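Local structure of M32 carboxypeptidase (Chitinophagaceae bacterium, 7A03) at residues 425-430 / 484-489; 430-435 / 477-482; 265-270 / 295-300. The protein probably removes amino acids one at a time from the C-terminal end of peptides, as a metal-dependent carboxypeptidase of the M32 family. All coordinates share one frame; numbering follows the deposited sequence.

How the contacts relate
Helix 420-439 carries one side of contacts 1 and 2 and packs on segment 295-300 of contact 3. Its residues 425-430 meet 484-489 in contact 1 and its residues 430-435 meet 477-482 in contact 2; the two share Ala-430, their centres lie about 9 Å apart, and Gln-431 OE1 accepts from Gln-485 N at 2.8 Å. Contact 3, 265-270 against 295-300, holds His-267 and Glu-268 of the HExxH sequence, the probable metal site. Its centre lies about 14 Å from that of contact 1 and about 17 Å from that of contact 2. Segment 295-300 makes the connection: Ser-298 CB packs 3.5 Å from Tyr-428 CB, and Ile-295 CD1 3.9 Å from Phe-432 CZ.

Contact 1: 425-430 / 484-489; sequences GSFYAA and LQFSYF
An aromatic cluster of Phe-427, Phe-486 and Phe-489 joins helix 420-439 to the start of the C-terminal helix 486-497. Phe-427 is the middle ring, giving a face to one neighbour and an edge to the other. The edge of Phe-486 comes down on the Phe-427 face, Phe-486 CD1 standing over the ring centre, in a T-shaped pair with planes at 85° and centroids 5.1 Å apart. Phe-427 in turn sends its own CD1-CE1 edge to the face of Phe-489, CD1 lying 3.6 Å from Phe-489 CG; here the planes are inclined at 60°. Helix 170-192 packs on Phe-427 and Phe-486 as well, and His-359 meets Phe-427 and Phe-489, so the cluster belongs to the core of this mostly helical M32 fold. Past it, Leu-484, with CG anti to the backbone N (chi1 177°), lays CD2 over the Tyr-428 ring, 4.0 Å from the centroid, a CH-pi contact. Ala-430 CB touches the backbone of the other helix, 3.5 Å from Phe-489 CA. One water bridges the backbones: its oxygen lies 2.7 Å from Gln-485 O, to which it donates, and it also donates to Phe-427 O and accepts from Phe-489 N.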
loop_
_atom_site.group_PDB
_atom_site.type_symbol
_atom_site.label_atom_id
_atom_site.label_comp_id
_atom_site.label_asym_id
_atom_site.label_seq_id
_atom_site.Cartn_x
_atom_site.Cartn_y
_atom_site.Cartn_z
ATOM N N GLY A 425 4.854 0.974 5.334
ATOM C CA GLY A 425 3.512 1.093 5.863
ATOM C C GLY A 425 3.377 0.315 7.152
ATOM O O GLY A 425 2.933 0.849 8.176
ATOM N N SER A 426 3.842 -0.941 7.136
ATOM C CA SER A 426 3.711 -1.776 8.328
ATOM C C SER A 426 4.450 -1.165 9.506
ATOM O O SER A 426 3.954 -1.177 10.650
ATOM C CB SER A 426 4.256 -3.170 8.022
ATOM O OG SER A 426 3.494 -3.816 7.013
ATOM N N PHE A 427 5.637 -0.603 9.245
ATOM C CA PHE A 427 6.438 -0.124 10.358
ATOM C C PHE A 427 5.855 1.171 10.898
ATOM O O PHE A 427 5.772 1.359 12.124
ATOM C CB PHE A 427 7.914 -0.012 9.957
ATOM C CG PHE A 427 8.483 -1.291 9.389
ATOM C CD1 PHE A 427 7.932 -2.526 9.709
ATOM C CD2 PHE A 427 9.561 -1.257 8.513
ATOM C CE1 PHE A 427 8.442 -3.708 9.166
ATOM C CE2 PHE A 427 10.078 -2.439 7.972
ATOM C CZ PHE A 427 9.517 -3.661 8.298
ATOM N N TYR A 428 5.322 2.017 9.998
ATOM C CA TYR A 428 4.627 3.204 10.480
ATOM C C TYR A 428 3.399 2.800 11.275
ATOM O O TYR A 428 3.100 3.400 12.321
ATOM C CB TYR A 428 4.198 4.112 9.324
ATOM C CG TYR A 428 5.270 4.978 8.693
ATOM C CD1 TYR A 428 5.986 5.892 9.441
ATOM C CD2 TYR A 428 5.524 4.897 7.332
ATOM C CE1 TYR A 428 6.948 6.703 8.842
ATOM C CE2 TYR A 428 6.481 5.688 6.732
ATOM C CZ TYR A 428 7.181 6.586 7.488
ATOM O OH TYR A 428 8.143 7.379 6.896
ATOM N N ALA A 429 2.712 1.735 10.833
ATOM C CA ALA A 429 1.503 1.346 11.540
ATOM C C ALA A 429 1.827 1.015 12.986
ATOM O O ALA A 429 1.152 1.501 13.914
ATOM C CB ALA A 429 0.825 0.175 10.824
ATOM N N ALA A 430 2.934 0.288 13.199
ATOM C CA ALA A 430 3.267 -0.113 14.555
ATOM C C ALA A 430 3.662 1.098 15.378
ATOM O O ALA A 430 3.200 1.267 16.524
ATOM C CB ALA A 430 4.398 -1.144 14.523
ATOM N N LEU A 484 10.895 7.343 11.802
ATOM C CA LEU A 484 10.506 5.942 11.687
ATOM C C LEU A 484 11.577 5.044 12.292
ATOM O O LEU A 484 12.747 5.095 11.895
ATOM C CB LEU A 484 10.260 5.573 10.224
ATOM C CG LEU A 484 9.922 4.092 10.000
ATOM C CD1 LEU A 484 8.717 3.671 10.843
ATOM C CD2 LEU A 484 9.703 3.783 8.523
ATOM N N GLN A 485 11.170 4.226 13.255
ATOM C CA GLN A 485 12.067 3.314 13.955
ATOM C C GLN A 485 11.457 1.926 13.922
ATOM O O GLN A 485 10.359 1.718 14.456
ATOM C CB GLN A 485 12.301 3.781 15.393
ATOM C CG GLN A 485 13.074 5.083 15.433
ATOM C CD GLN A 485 13.185 5.676 16.816
ATOM O OE1 GLN A 485 12.332 5.470 17.677
ATOM N NE2 GLN A 485 14.252 6.439 17.039
ATOM N N PHE A 486 12.171 0.983 13.292
ATOM C CA PHE A 486 11.733 -0.402 13.228
ATOM C C PHE A 486 11.488 -1.001 14.610
ATOM O O PHE A 486 10.714 -1.958 14.733
ATOM C CB PHE A 486 12.773 -1.232 12.463
ATOM C CG PHE A 486 12.493 -2.701 12.469
ATOM C CD1 PHE A 486 11.529 -3.234 11.624
ATOM C CD2 PHE A 486 13.161 -3.547 13.342
ATOM C CE1 PHE A 486 11.241 -4.581 11.634
ATOM C CE2 PHE A 486 12.871 -4.901 13.352
ATOM C CZ PHE A 486 11.919 -5.420 12.493
ATOM N N SER A 487 12.139 -0.469 15.650
ATOM C CA SER A 487 11.979 -1.014 16.997
ATOM C C SER A 487 10.512 -1.121 17.415
ATOM O O SER A 487 10.123 -2.049 18.141
ATOM C CB SER A 487 12.763 -0.163 17.992
ATOM O OG SER A 487 12.315 1.182 17.978
ATOM N N TYR A 488 9.679 -0.173 16.985
ATOM C CA TYR A 488 8.267 -0.237 17.348
ATOM C C TYR A 488 7.614 -1.502 16.799
ATOM O O TYR A 488 6.887 -2.214 17.522
ATOM C CB TYR A 488 7.545 0.998 16.817
ATOM C CG TYR A 488 7.805 2.293 17.558
ATOM C CD1 TYR A 488 8.831 3.138 17.179
ATOM C CD2 TYR A 488 6.988 2.684 18.613
ATOM C CE1 TYR A 488 9.047 4.335 17.839
ATOM C CE2 TYR A 488 7.192 3.881 19.281
ATOM C CZ TYR A 488 8.222 4.700 18.886
ATOM O OH TYR A 488 8.424 5.891 19.538
ATOM N N PHE A 489 7.842 -1.783 15.506
ATOM C CA PHE A 489 7.321 -3.011 14.924
ATOM C C PHE A 489 7.891 -4.225 15.644
ATOM O O PHE A 489 7.167 -5.192 15.906
ATOM C CB PHE A 489 7.643 -3.092 13.436
ATOM C CG PHE A 489 7.047 -4.286 12.767
ATOM C CD1 PHE A 489 5.743 -4.251 12.278
ATOM C CD2 PHE A 489 7.770 -5.451 12.637
ATOM C CE1 PHE A 489 5.183 -5.371 11.672
ATOM C CE2 PHE A 489 7.211 -6.577 12.031
ATOM C CZ PHE A 489 5.917 -6.529 11.544
HETATM O O HOH W 1 8.274 0.278 13.411
#

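Contact 2: 430-435 / 477-482; sequences AQFFTT and QKITGN
Thr-480 lays its methyl CG2 between the side chains of Gln-431 and Thr-435, which stand one turn apart on helix 420-439. CG2 is 3.9 Å from Gln-431 CG and 3.3 Å from Thr-435 OG1, and it meets the Phe-432 ring at the edge, near the ring plane, 4.0 Å from CD1. The hydroxyl of Thr-480 meets the amide of the same glutamine. With CG anti to the backbone N and the chain extended beyond it, Gln-431 reaches across so that NE2 donates to Thr-480 OG1 at 3.1 Å, the N-H...O angle 156° and the acceptor close to the amide plane. The amide is gripped at both ends: NE2 also donates to Pro-483 O, and OE1 accepts from Gln-485 N, which ties the glutamine to the link between helices 472-480 and 486-497 and should fix its flip.

Thr-480 is the last residue of helix 472-480, and Gly-481 leaves it with positive phi (76°). Thr-480 to Asn-482 form an ST turn, Asn-482 N donating to Thr-480 OG1 at 3.2 Å. OG1 sits between the backbone N and the carbonyl carbon (chi1 77°) and is also hydrogen-bonded to Cys-476 O, one turn back, so this hydroxyl serves its own helix end as well as helix 420-439. Thr-435 OG1 likewise bonds a carbonyl one turn back, donating to Gln-431 O at 2.8 Å from above the carbonyl plane; that oxygen accepts the backbone N-H of Thr-435 too. Thr-435 CG2 then points at the end of the other helix, 3.7 Å from Ile-479 O, which accepts from Gln-439 NE2. Ile-479 CD1 comes obliquely to the Phe-432 ring, 4.3 Å from CE1.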
loop_
_atom_site.group_PDB
_atom_site.type_symbol
_atom_site.label_atom_id
_atom_site.label_comp_id
_atom_site.label_asym_id
_atom_site.label_seq_id
_atom_site.Cartn_x
_atom_site.Cartn_y
_atom_site.Cartn_z
ATOM N N ALA A 430 2.934 0.288 13.199
ATOM C CA ALA A 430 3.267 -0.113 14.555
ATOM C C ALA A 430 3.662 1.098 15.378
ATOM O O ALA A 430 3.200 1.267 16.524
ATOM C CB ALA A 430 4.398 -1.144 14.523
ATOM N N GLN A 431 4.425 2.005 14.763
ATOM C CA GLN A 431 4.868 3.168 15.510
ATOM C C GLN A 431 3.677 4.047 15.838
ATOM O O GLN A 431 3.570 4.569 16.960
ATOM C CB GLN A 431 5.928 3.923 14.706
ATOM C CG GLN A 431 6.541 5.122 15.410
ATOM C CD GLN A 431 7.944 5.421 14.911
ATOM O OE1 GLN A 431 8.571 4.580 14.251
ATOM N NE2 GLN A 431 8.456 6.612 15.227
ATOM N N PHE A 432 2.728 4.157 14.894
ATOM C CA PHE A 432 1.575 4.998 15.171
ATOM C C PHE A 432 0.700 4.351 16.238
ATOM O O PHE A 432 0.250 5.031 17.173
ATOM C CB PHE A 432 0.758 5.274 13.901
ATOM C CG PHE A 432 1.446 6.159 12.882
ATOM C CD1 PHE A 432 2.355 7.130 13.253
ATOM C CD2 PHE A 432 1.152 6.013 11.533
ATOM C CE1 PHE A 432 2.971 7.932 12.296
ATOM C CE2 PHE A 432 1.771 6.823 10.564
ATOM C CZ PHE A 432 2.672 7.773 10.947
ATOM N N PHE A 433 0.508 3.022 16.167
ATOM C CA PHE A 433 -0.460 2.441 17.088
ATOM C C PHE A 433 0.084 2.436 18.506
ATOM O O PHE A 433 -0.624 2.788 19.460
ATOM C CB PHE A 433 -0.894 1.043 16.660
ATOM C CG PHE A 433 -2.012 0.496 17.493
ATOM C CD1 PHE A 433 -3.296 1.034 17.399
ATOM C CD2 PHE A 433 -1.779 -0.521 18.416
ATOM C CE1 PHE A 433 -4.319 0.558 18.206
ATOM C CE2 PHE A 433 -2.811 -1.007 19.196
ATOM C CZ PHE A 433 -4.087 -0.470 19.081
ATOM N N THR A 434 1.354 2.075 18.660
ATOM C CA THR A 434 1.971 2.154 19.972
ATOM C C THR A 434 1.881 3.570 20.519
ATOM O O THR A 434 1.536 3.770 21.694
ATOM C CB THR A 434 3.407 1.651 19.878
ATOM O OG1 THR A 434 3.376 0.262 19.533
ATOM C CG2 THR A 434 4.147 1.809 21.205
ATOM N N THR A 435 2.083 4.569 19.656
ATOM C CA THR A 435 1.992 5.939 20.139
ATOM C C THR A 435 0.562 6.256 20.549
ATOM O O THR A 435 0.335 6.872 21.603
ATOM C CB THR A 435 2.509 6.907 19.077
ATOM O OG1 THR A 435 3.895 6.626 18.827
ATOM C CG2 THR A 435 2.379 8.351 19.557
ATOM N N GLN A 477 7.558 12.333 12.991
ATOM C CA GLN A 477 8.233 13.084 14.047
ATOM C C GLN A 477 7.251 13.932 14.858
ATOM O O GLN A 477 7.321 13.968 16.093
ATOM C CB GLN A 477 9.317 13.969 13.426
ATOM C CG GLN A 477 10.031 14.903 14.400
ATOM C CD GLN A 477 10.907 14.157 15.381
ATOM O OE1 GLN A 477 11.627 13.228 15.010
ATOM N NE2 GLN A 477 10.855 14.565 16.639
ATOM N N LYS A 478 6.320 14.609 14.177
ATOM C CA LYS A 478 5.334 15.430 14.871
ATOM C C LYS A 478 4.449 14.595 15.794
ATOM O O LYS A 478 4.185 14.995 16.937
ATOM C CB LYS A 478 4.491 16.195 13.846
ATOM C CG LYS A 478 3.301 16.930 14.449
ATOM C CD LYS A 478 2.395 17.509 13.371
ATOM C CE LYS A 478 1.365 18.438 13.986
ATOM N NZ LYS A 478 0.293 18.777 13.016
ATOM N N ILE A 479 3.991 13.430 15.321
ATOM C CA ILE A 479 3.060 12.621 16.104
ATOM C C ILE A 479 3.768 11.837 17.206
ATOM O O ILE A 479 3.266 11.740 18.333
ATOM C CB ILE A 479 2.268 11.682 15.178
ATOM C CG1 ILE A 479 1.365 12.467 14.227
ATOM C CG2 ILE A 479 1.450 10.702 15.990
ATOM C CD1 ILE A 479 0.902 11.613 13.071
ATOM N N THR A 480 4.916 11.228 16.897
ATOM C CA THR A 480 5.544 10.267 17.798
ATOM C C THR A 480 6.787 10.787 18.502
ATOM O O THR A 480 7.259 10.135 19.438
ATOM C CB THR A 480 5.900 8.965 17.059
ATOM O OG1 THR A 480 7.084 9.154 16.266
ATOM C CG2 THR A 480 4.743 8.490 16.178
ATOM N N GLY A 481 7.329 11.925 18.086
ATOM C CA GLY A 481 8.572 12.395 18.664
ATOM C C GLY A 481 9.795 11.656 18.177
ATOM O O GLY A 481 10.862 11.790 18.777
ATOM N N ASN A 482 9.676 10.884 17.099
ATOM C CA ASN A 482 10.780 10.096 16.570
ATOM C C ASN A 482 10.627 9.963 15.066
ATOM O O ASN A 482 9.502 9.958 14.560
ATOM C CB ASN A 482 10.787 8.691 17.184
ATOM C CG ASN A 482 11.239 8.692 18.621
ATOM O OD1 ASN A 482 10.518 8.235 19.510
ATOM N ND2 ASN A 482 12.442 9.206 18.861
#

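Contact 3: 265-270 / 295-300; sequences CIHEGG and IHESQS
Segments 265-270 of helix 258-277 and 295-300 of helix 293-307 run roughly antiparallel, their directions at 138° and their axes 8.0 Å apart at closest approach. They close most tightly at Gly-270 and Ser-300, whose CA atoms are 4.2 Å apart. Gly-270, with no side chain, lets Gln-299 O and Ser-300 CA come against its CA. His-267 and Glu-268, with His-271, make up an HExxH sequence, the zincin signature; with a glutamate ligand further along the chain it marks the gluzincins, to which M32 belongs. Glu-297, in the His-Glu-Ser-Gln sequence 296-299, is probably that third metal ligand, as in other M32 enzymes; no metal is bound to the histidines here.

Ser-300 sits over one face of the His-267 imidazole, OG 3.1 Å from His-267 CE1. Its CB stands above the ring centre, 3.4 Å from the centroid and 9° off the normal, a CH-pi contact; with His-267 CG anti to the backbone N (chi1 -176°), the ring lies under Ser-300. Ser-300 OG donates to Glu-297 O at 2.9 Å, on a lone pair. Two partners fix the ring's rotation about CB-CG: ND1 is hydrogen-bonded to Glu-304 OE1, and NE2 to a water at 2.8 Å near the ring plane. That water donates to Glu-297 OE1, so it bridges two probable ligands; the Glu-297 chain bends at chi2 to bring the carboxylate round toward the ring edge. Glu-304 on ND1 probably orients and polarises the imidazole, leaving NE2 toward the probable metal site. Glu-297 OE2 also forms a long, weak ion pair with Arg-301.

Beyond the glycine, Gln-299 CB touches Gly-270 O at 3.5 Å, and Gln-299 OE1 is hydrogen-bonded to His-464 NE2. A second water donates both to Gln-299 OE1 and, at 3.0 Å, to Gly-270 O.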
loop_
_atom_site.group_PDB
_atom_site.type_symbol
_atom_site.label_atom_id
_atom_site.label_comp_id
_atom_site.label_asym_id
_atom_site.label_seq_id
_atom_site.Cartn_x
_atom_site.Cartn_y
_atom_site.Cartn_z
ATOM N N CYS A 265 -11.415 -6.811 4.434
ATOM C CA CYS A 265 -12.353 -5.731 4.700
ATOM C C CYS A 265 -11.755 -4.747 5.695
ATOM O O CYS A 265 -11.843 -3.533 5.510
ATOM C CB CYS A 265 -13.609 -6.337 5.316
ATOM S SG CYS A 265 -14.735 -7.074 4.135
ATOM N N ILE A 266 -11.122 -5.250 6.766
ATOM C CA ILE A 266 -10.545 -4.321 7.739
ATOM C C ILE A 266 -9.402 -3.527 7.112
ATOM O O ILE A 266 -9.257 -2.315 7.342
ATOM C CB ILE A 266 -10.080 -5.074 8.998
ATOM C CG1 ILE A 266 -11.268 -5.815 9.647
ATOM C CG2 ILE A 266 -9.419 -4.100 9.974
ATOM C CD1 ILE A 266 -10.856 -6.803 10.703
ATOM N N HIS A 267 -8.589 -4.197 6.293
ATOM C CA HIS A 267 -7.466 -3.554 5.615
ATOM C C HIS A 267 -7.950 -2.402 4.722
ATOM O O HIS A 267 -7.474 -1.245 4.819
ATOM C CB HIS A 267 -6.776 -4.642 4.796
ATOM C CG HIS A 267 -5.542 -4.200 4.085
ATOM N ND1 HIS A 267 -4.274 -4.380 4.600
ATOM C CD2 HIS A 267 -5.380 -3.605 2.881
ATOM C CE1 HIS A 267 -3.384 -3.926 3.734
ATOM N NE2 HIS A 267 -4.030 -3.439 2.688
ATOM N N GLU A 268 -8.948 -2.691 3.870
ATOM C CA GLU A 268 -9.500 -1.640 3.020
ATOM C C GLU A 268 -10.195 -0.566 3.845
ATOM O O GLU A 268 -10.086 0.621 3.530
ATOM C CB GLU A 268 -10.452 -2.215 1.968
ATOM C CG GLU A 268 -9.834 -3.281 1.083
ATOM C CD GLU A 268 -8.543 -2.842 0.410
ATOM O OE1 GLU A 268 -8.382 -1.655 0.104
ATOM O OE2 GLU A 268 -7.666 -3.703 0.198
ATOM N N GLY A 269 -10.899 -0.956 4.909
ATOM C CA GLY A 269 -11.466 0.033 5.800
ATOM C C GLY A 269 -10.441 1.047 6.260
ATOM O O GLY A 269 -10.731 2.244 6.355
ATOM N N GLY A 270 -9.223 0.584 6.561
ATOM C CA GLY A 270 -8.212 1.527 7.029
ATOM C C GLY A 270 -7.851 2.565 5.977
ATOM O O GLY A 270 -7.771 3.781 6.265
ATOM N N ILE A 295 2.313 6.106 4.093
ATOM C CA ILE A 295 1.329 6.511 5.095
ATOM C C ILE A 295 -0.030 5.856 4.812
ATOM O O ILE A 295 -0.729 5.398 5.726
ATOM C CB ILE A 295 1.269 8.051 5.210
ATOM C CG1 ILE A 295 2.620 8.634 5.678
ATOM C CG2 ILE A 295 0.106 8.483 6.121
ATOM C CD1 ILE A 295 3.094 8.120 7.054
ATOM N N HIS A 296 -0.416 5.755 3.539
ATOM C CA HIS A 296 -1.668 5.064 3.258
ATOM C C HIS A 296 -1.605 3.605 3.725
ATOM O O HIS A 296 -2.540 3.086 4.374
ATOM C CB HIS A 296 -1.979 5.158 1.763
ATOM C CG HIS A 296 -3.417 5.435 1.473
ATOM N ND1 HIS A 296 -4.450 4.805 2.135
ATOM C CD2 HIS A 296 -3.993 6.311 0.620
ATOM C CE1 HIS A 296 -5.605 5.275 1.689
ATOM N NE2 HIS A 296 -5.353 6.190 0.770
ATOM N N GLU A 297 -0.481 2.935 3.436
ATOM C CA GLU A 297 -0.334 1.557 3.866
ATOM C C GLU A 297 -0.317 1.445 5.391
ATOM O O GLU A 297 -0.795 0.447 5.935
ATOM C CB GLU A 297 0.911 0.937 3.215
ATOM C CG GLU A 297 1.079 -0.553 3.480
ATOM C CD GLU A 297 0.189 -1.410 2.583
ATOM O OE1 GLU A 297 -0.580 -0.847 1.779
ATOM O OE2 GLU A 297 0.267 -2.648 2.681
ATOM N N SER A 298 0.205 2.458 6.097
ATOM C CA SER A 298 0.158 2.422 7.558
ATOM C C SER A 298 -1.278 2.397 8.061
ATOM O O SER A 298 -1.572 1.779 9.092
ATOM C CB SER A 298 0.891 3.622 8.173
ATOM O OG SER A 298 0.119 4.821 8.115
ATOM N N GLN A 299 -2.180 3.078 7.359
ATOM C CA GLN A 299 -3.584 3.045 7.790
ATOM C C GLN A 299 -4.220 1.666 7.587
ATOM O O GLN A 299 -4.894 1.128 8.498
ATOM C CB GLN A 299 -4.354 4.119 7.030
ATOM C CG GLN A 299 -3.822 5.503 7.301
ATOM C CD GLN A 299 -3.806 5.805 8.785
ATOM O OE1 GLN A 299 -4.841 6.097 9.382
ATOM N NE2 GLN A 299 -2.619 5.715 9.399
ATOM N N SER A 300 -3.962 1.049 6.430
ATOM C CA SER A 300 -4.493 -0.301 6.210
ATOM C C SER A 300 -3.934 -1.317 7.206
ATOM O O SER A 300 -4.681 -2.148 7.755
ATOM C CB SER A 300 -4.282 -0.764 4.764
ATOM O OG SER A 300 -2.912 -0.936 4.461
HETATM O O HOH W 2 -2.827 -1.828 0.746
HETATM O O HOH W 3 -7.374 4.873 9.013
#